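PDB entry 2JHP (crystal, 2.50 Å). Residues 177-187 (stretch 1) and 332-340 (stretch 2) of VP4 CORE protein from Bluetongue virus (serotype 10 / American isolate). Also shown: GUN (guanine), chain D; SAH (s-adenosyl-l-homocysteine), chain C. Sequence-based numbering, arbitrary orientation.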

# COMPACT_ATOMS: atom_id res chain seq x y z
N GLU A 177 -18.78 4.77 -17.02
CA GLU A 177 -20.12 4.35 -17.41
C GLU A 177 -20.44 2.95 -16.90
O GLU A 177 -19.62 2.03 -16.99
N LYS A 178 -21.65 2.81 -16.36
CA LYS A 178 -22.15 1.60 -15.71
C LYS A 178 -21.60 0.27 -16.22
O LYS A 178 -21.13 -0.56 -15.43
N LEU A 179 -21.62 0.08 -17.54
CA LEU A 179 -21.26 -1.20 -18.14
C LEU A 179 -19.76 -1.52 -18.25
O LEU A 179 -19.39 -2.70 -18.27
N VAL A 180 -18.90 -0.50 -18.32
CA VAL A 180 -17.46 -0.73 -18.19
C VAL A 180 -17.03 -0.82 -16.72
O VAL A 180 -16.07 -1.52 -16.38
N SER A 181 -17.76 -0.11 -15.87
CA SER A 181 -17.56 -0.19 -14.44
C SER A 181 -17.90 -1.60 -13.98
O SER A 181 -17.29 -2.12 -13.04
N MET A 182 -18.88 -2.21 -14.64
CA MET A 182 -19.28 -3.58 -14.32
C MET A 182 -18.07 -4.52 -14.44
O MET A 182 -17.67 -5.14 -13.46
N LEU A 183 -17.46 -4.55 -15.63
CA LEU A 183 -16.23 -5.29 -15.85
C LEU A 183 -15.12 -4.88 -14.88
O LEU A 183 -14.37 -5.73 -14.43
N ASP A 184 -15.05 -3.60 -14.54
CA ASP A 184 -14.02 -3.10 -13.62
C ASP A 184 -13.91 -3.82 -12.29
O ASP A 184 -12.80 -4.12 -11.85
N TYR A 185 -15.05 -4.08 -11.63
CA TYR A 185 -15.02 -4.78 -10.35
C TYR A 185 -15.12 -6.32 -10.44
O TYR A 185 -14.75 -7.01 -9.50
N ILE A 186 -15.65 -6.85 -11.53
CA ILE A 186 -15.79 -8.30 -11.62
C ILE A 186 -14.55 -8.98 -12.21
O ILE A 186 -14.22 -10.08 -11.81
N VAL A 187 -13.88 -8.33 -13.16
CA VAL A 187 -12.70 -8.92 -13.81
C VAL A 187 -11.46 -8.75 -12.93
O VAL A 187 -11.00 -7.63 -12.69
N ASP A 332 -32.69 6.60 -11.42
CA ASP A 332 -33.97 5.93 -11.68
C ASP A 332 -33.83 4.50 -12.21
O ASP A 332 -34.84 3.81 -12.41
N MET A 333 -32.60 4.06 -12.43
CA MET A 333 -32.31 2.73 -12.97
C MET A 333 -32.53 1.63 -11.92
O MET A 333 -31.67 1.38 -11.07
N TYR A 334 -33.69 0.98 -11.98
CA TYR A 334 -34.02 -0.07 -11.01
C TYR A 334 -33.54 -1.44 -11.43
O TYR A 334 -34.32 -2.36 -11.69
N GLU A 335 -32.22 -1.55 -11.47
CA GLU A 335 -31.52 -2.74 -11.90
C GLU A 335 -30.30 -2.92 -11.02
O GLU A 335 -29.57 -1.95 -10.72
N LEU A 336 -30.09 -4.14 -10.56
CA LEU A 336 -28.93 -4.48 -9.76
C LEU A 336 -28.11 -5.50 -10.51
O LEU A 336 -28.42 -5.82 -11.67
N ARG A 337 -27.06 -6.00 -9.87
CA ARG A 337 -26.28 -7.12 -10.41
C ARG A 337 -26.32 -8.28 -9.44
O ARG A 337 -26.27 -8.10 -8.22
N ASN A 338 -26.43 -9.47 -10.00
CA ASN A 338 -26.52 -10.68 -9.21
C ASN A 338 -25.19 -11.38 -9.27
O ASN A 338 -24.82 -11.93 -10.30
N PHE A 339 -24.46 -11.33 -8.16
CA PHE A 339 -23.22 -12.07 -8.05
C PHE A 339 -23.49 -13.48 -7.52
O PHE A 339 -24.21 -13.66 -6.53
N MET A 340 -22.91 -14.46 -8.20
CA MET A 340 -23.09 -15.86 -7.84
C MET A 340 -21.72 -16.47 -7.62
O MET A 340 -20.90 -16.52 -8.55

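The helix that ends at I186 lies beside strand 335-340, and the two run in nearly the same direction, with 23° between their N-to-C directions. Their axes come no closer than 11.7 Å, so side chains must fill the space between them. The contact is modest, burying 321 Å² over both sides. K178, M182 and I186 point their CA-to-CB bonds toward the strand. They are spaced four residues apart, about one helical turn, and so line one side of the helix. From the second stretch, M333, just before the strand, and E335 and R337 within it point toward the helix. Alternation along the strand sends L336, N338 and M340 out of reach. L179, Y185 and F339 start sideways, but their ends come nearer.

The charged contacts sit at the N-terminal end of the helix. K178 has chi1 and chi2 both t, chi3 between wells at 142°, and chi4 t. This extended chain carries its amine to E335, which is t at chi1 and chi2. K178 NZ and E335 OE2 are 3.4 Å apart and form a salt bridge; the hydrogen bond from NZ to OE2 is weak. The same carboxylate oxygen also serves R337 within the strand, with R337 NH2 3.3 Å from E335 OE2. That oxygen lies well out of the guanidinium plane and no N-H points at it, so this salt bridge rests on charge alone. The shared carboxylate helps offset the approach of two like charges, as K178 NZ is 4.6 Å from R337 NH2. M333 (t, p, p) adds its sulfur beside the lysine, with M333 SD 4.2 Å from K178 NZ.

R337 has the largest covered area of any residue here, 94 Å². Its side chain is m, m, t, and four residues of the first stretch contact it. M182 has chi1 t, chi2 at -147° between wells, and chi3 t. Its methyl lies over one face of the guanidinium, with M182 CE 3.2 Å from R337 NH1. K178 CE approaches the guanidinium edge, 4.0 Å from R337 NH2. L179 (m, t) comes in obliquely, with its CD2 3.8 Å from R337 NH2. Y185 has chi1 p; it starts sideways but its end comes nearer, and Y185 OH lies 3.5 Å from R337 CG. This contact is with the aliphatic part of the arginine. The guanidinium nitrogens NE, NH1 and NH2 have hydrogen bonds elsewhere in the structure.

The apolar contact is nearer the C-terminal end of the helix. I186 (t, p) meets F339, whose chi1 is t. I186 CD1 and F339 CD1 are 3.9 Å apart, and the methyl approaches the ring obliquely. No charged group of either stretch enters this pair.

Two bound groups touch the helix. Guanine uses the backbone of D184: GUN N2 donates to D184 O at 3.0 Å, and GUN N1 donates to the same D184 O at 3.2 Å. S-adenosyl-L-homocysteine meets a leucine methyl, with SAH O 3.4 Å from L179 CD1.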

# COMPACT_ATOMS: atom_id res chain seq x y z
CB GLU A 177 -20.33 4.45 -18.93
CG GLU A 177 -19.27 3.74 -19.77
CD GLU A 177 -19.58 3.71 -21.25
OE1 GLU A 177 -20.58 3.07 -21.65
OE2 GLU A 177 -18.82 4.33 -22.03
CB LYS A 178 -23.68 1.62 -15.76
CG LYS A 178 -24.41 0.33 -15.48
CD LYS A 178 -25.87 0.49 -15.96
CE LYS A 178 -26.40 -0.79 -16.61
NZ LYS A 178 -27.64 -0.61 -17.42
CB LEU A 179 -22.00 -1.41 -19.48
CG LEU A 179 -23.44 -1.91 -19.29
CD1 LEU A 179 -24.33 -1.72 -20.54
CD2 LEU A 179 -23.47 -3.38 -18.80
CB VAL A 180 -16.53 0.24 -19.05
CG1 VAL A 180 -17.32 1.31 -19.77
CG2 VAL A 180 -15.39 0.83 -18.22
CB SER A 181 -18.45 0.82 -13.73
OG SER A 181 -17.75 2.01 -13.50
CB MET A 182 -20.44 -4.04 -15.20
CG MET A 182 -21.04 -5.34 -14.81
SD MET A 182 -21.58 -6.11 -16.32
CE MET A 182 -22.78 -7.24 -15.70
CB LEU A 183 -15.75 -5.15 -17.30
CG LEU A 183 -16.69 -5.55 -18.45
CD1 LEU A 183 -16.15 -5.03 -19.76
CD2 LEU A 183 -16.93 -7.06 -18.52
CB ASP A 184 -14.21 -1.62 -13.34
CG ASP A 184 -13.59 -0.75 -14.38
OD1 ASP A 184 -12.81 -1.27 -15.21
OD2 ASP A 184 -13.87 0.47 -14.36
CB TYR A 185 -16.05 -4.21 -9.40
CG TYR A 185 -17.48 -4.49 -9.78
CD1 TYR A 185 -18.07 -5.73 -9.52
CD2 TYR A 185 -18.27 -3.50 -10.35
CE1 TYR A 185 -19.39 -5.98 -9.86
CE2 TYR A 185 -19.59 -3.73 -10.69
CZ TYR A 185 -20.14 -4.98 -10.44
OH TYR A 185 -21.46 -5.22 -10.76
CB ILE A 186 -17.09 -8.73 -12.36
CG1 ILE A 186 -17.48 -10.18 -12.03
CG2 ILE A 186 -16.96 -8.53 -13.87
CD1 ILE A 186 -17.95 -10.43 -10.60
CB VAL A 187 -12.43 -8.31 -15.21
CG1 VAL A 187 -11.17 -8.93 -15.85
CG2 VAL A 187 -13.64 -8.48 -16.13
CB ASP A 332 -34.86 6.76 -12.62
CG ASP A 332 -34.15 7.21 -13.90
OD1 ASP A 332 -33.04 6.77 -14.21
OD2 ASP A 332 -34.72 8.03 -14.64
CB MET A 333 -30.87 2.72 -13.52
CG MET A 333 -30.29 1.36 -13.94
SD MET A 333 -31.06 0.57 -15.37
CE MET A 333 -31.26 1.94 -16.53
CB TYR A 334 -35.51 -0.08 -10.68
CG TYR A 334 -35.87 1.05 -9.77
CD1 TYR A 334 -36.45 2.21 -10.27
CD2 TYR A 334 -35.61 0.97 -8.40
CE1 TYR A 334 -36.78 3.26 -9.43
CE2 TYR A 334 -35.93 2.01 -7.56
CZ TYR A 334 -36.52 3.15 -8.07
OH TYR A 334 -36.85 4.19 -7.24
CB GLU A 335 -31.11 -2.57 -13.36
CG GLU A 335 -30.44 -3.75 -13.99
CD GLU A 335 -30.12 -3.49 -15.44
OE1 GLU A 335 -31.07 -3.46 -16.25
OE2 GLU A 335 -28.92 -3.31 -15.78
CB LEU A 336 -29.36 -5.06 -8.41
CG LEU A 336 -30.34 -4.24 -7.58
CD1 LEU A 336 -30.87 -5.10 -6.46
CD2 LEU A 336 -29.73 -2.96 -7.01
CB ARG A 337 -24.84 -6.70 -10.71
CG ARG A 337 -24.70 -5.76 -11.90
CD ARG A 337 -25.13 -6.42 -13.19
NE ARG A 337 -25.38 -5.45 -14.24
CZ ARG A 337 -25.81 -5.74 -15.46
NH1 ARG A 337 -26.00 -7.00 -15.83
NH2 ARG A 337 -26.02 -4.77 -16.34
CB ASN A 338 -27.62 -11.59 -9.76
CG ASN A 338 -27.87 -12.81 -8.89
OD1 ASN A 338 -28.72 -13.62 -9.20
ND2 ASN A 338 -27.12 -12.94 -7.80
CB PHE A 339 -22.19 -11.34 -7.18
CG PHE A 339 -20.96 -12.16 -6.90
CD1 PHE A 339 -20.03 -12.42 -7.91
CD2 PHE A 339 -20.74 -12.71 -5.65
CE1 PHE A 339 -18.91 -13.19 -7.66
CE2 PHE A 339 -19.62 -13.48 -5.39
CZ PHE A 339 -18.70 -13.72 -6.39
CB MET A 340 -23.82 -16.61 -8.96
CG MET A 340 -25.23 -16.10 -9.33
SD MET A 340 -25.99 -16.92 -10.76
CE MET A 340 -26.11 -18.59 -10.17
N9 GUN D . -10.62 1.03 -7.52
C8 GUN D . -9.29 1.17 -7.58
N7 GUN D . -8.79 0.32 -8.48
C5 GUN D . -9.80 -0.36 -9.01
C6 GUN D . -9.87 -1.35 -9.98
O6 GUN D . -8.84 -1.76 -10.52
N1 GUN D . -11.12 -1.87 -10.32
C2 GUN D . -12.27 -1.36 -9.66
N2 GUN D . -13.46 -1.84 -9.95
N3 GUN D . -12.17 -0.40 -8.72
C4 GUN D . -10.97 0.10 -8.40
N SAH C . -23.72 -5.71 -22.86
CA SAH C . -24.25 -4.68 -23.81
CB SAH C . -25.66 -4.21 -23.44
CG SAH C . -26.70 -5.32 -23.47
SD SAH C . -27.87 -5.08 -24.83
C SAH C . -23.29 -3.50 -23.91
O SAH C . -22.51 -3.23 -22.99
OXT SAH C . -23.26 -2.80 -24.92
C5' SAH C . -28.64 -6.70 -24.63
C4' SAH C . -28.24 -7.59 -25.79
O4' SAH C . -28.59 -8.92 -25.53
C3' SAH C . -28.93 -7.22 -27.09
O3' SAH C . -27.98 -6.60 -27.91
C2' SAH C . -29.40 -8.55 -27.68
O2' SAH C . -28.91 -8.73 -28.99
C1' SAH C . -28.75 -9.57 -26.77
N9 SAH C . -29.48 -10.82 -26.56
C8 SAH C . -30.83 -11.02 -26.41
N7 SAH C . -31.04 -12.34 -26.20
C5 SAH C . -29.85 -12.98 -26.19
C6 SAH C . -29.49 -14.31 -26.01
N6 SAH C . -30.42 -15.24 -25.80
N1 SAH C . -28.16 -14.67 -26.07
C2 SAH C . -27.19 -13.72 -26.29
N3 SAH C . -27.56 -12.39 -26.46
C4 SAH C . -28.86 -12.04 -26.41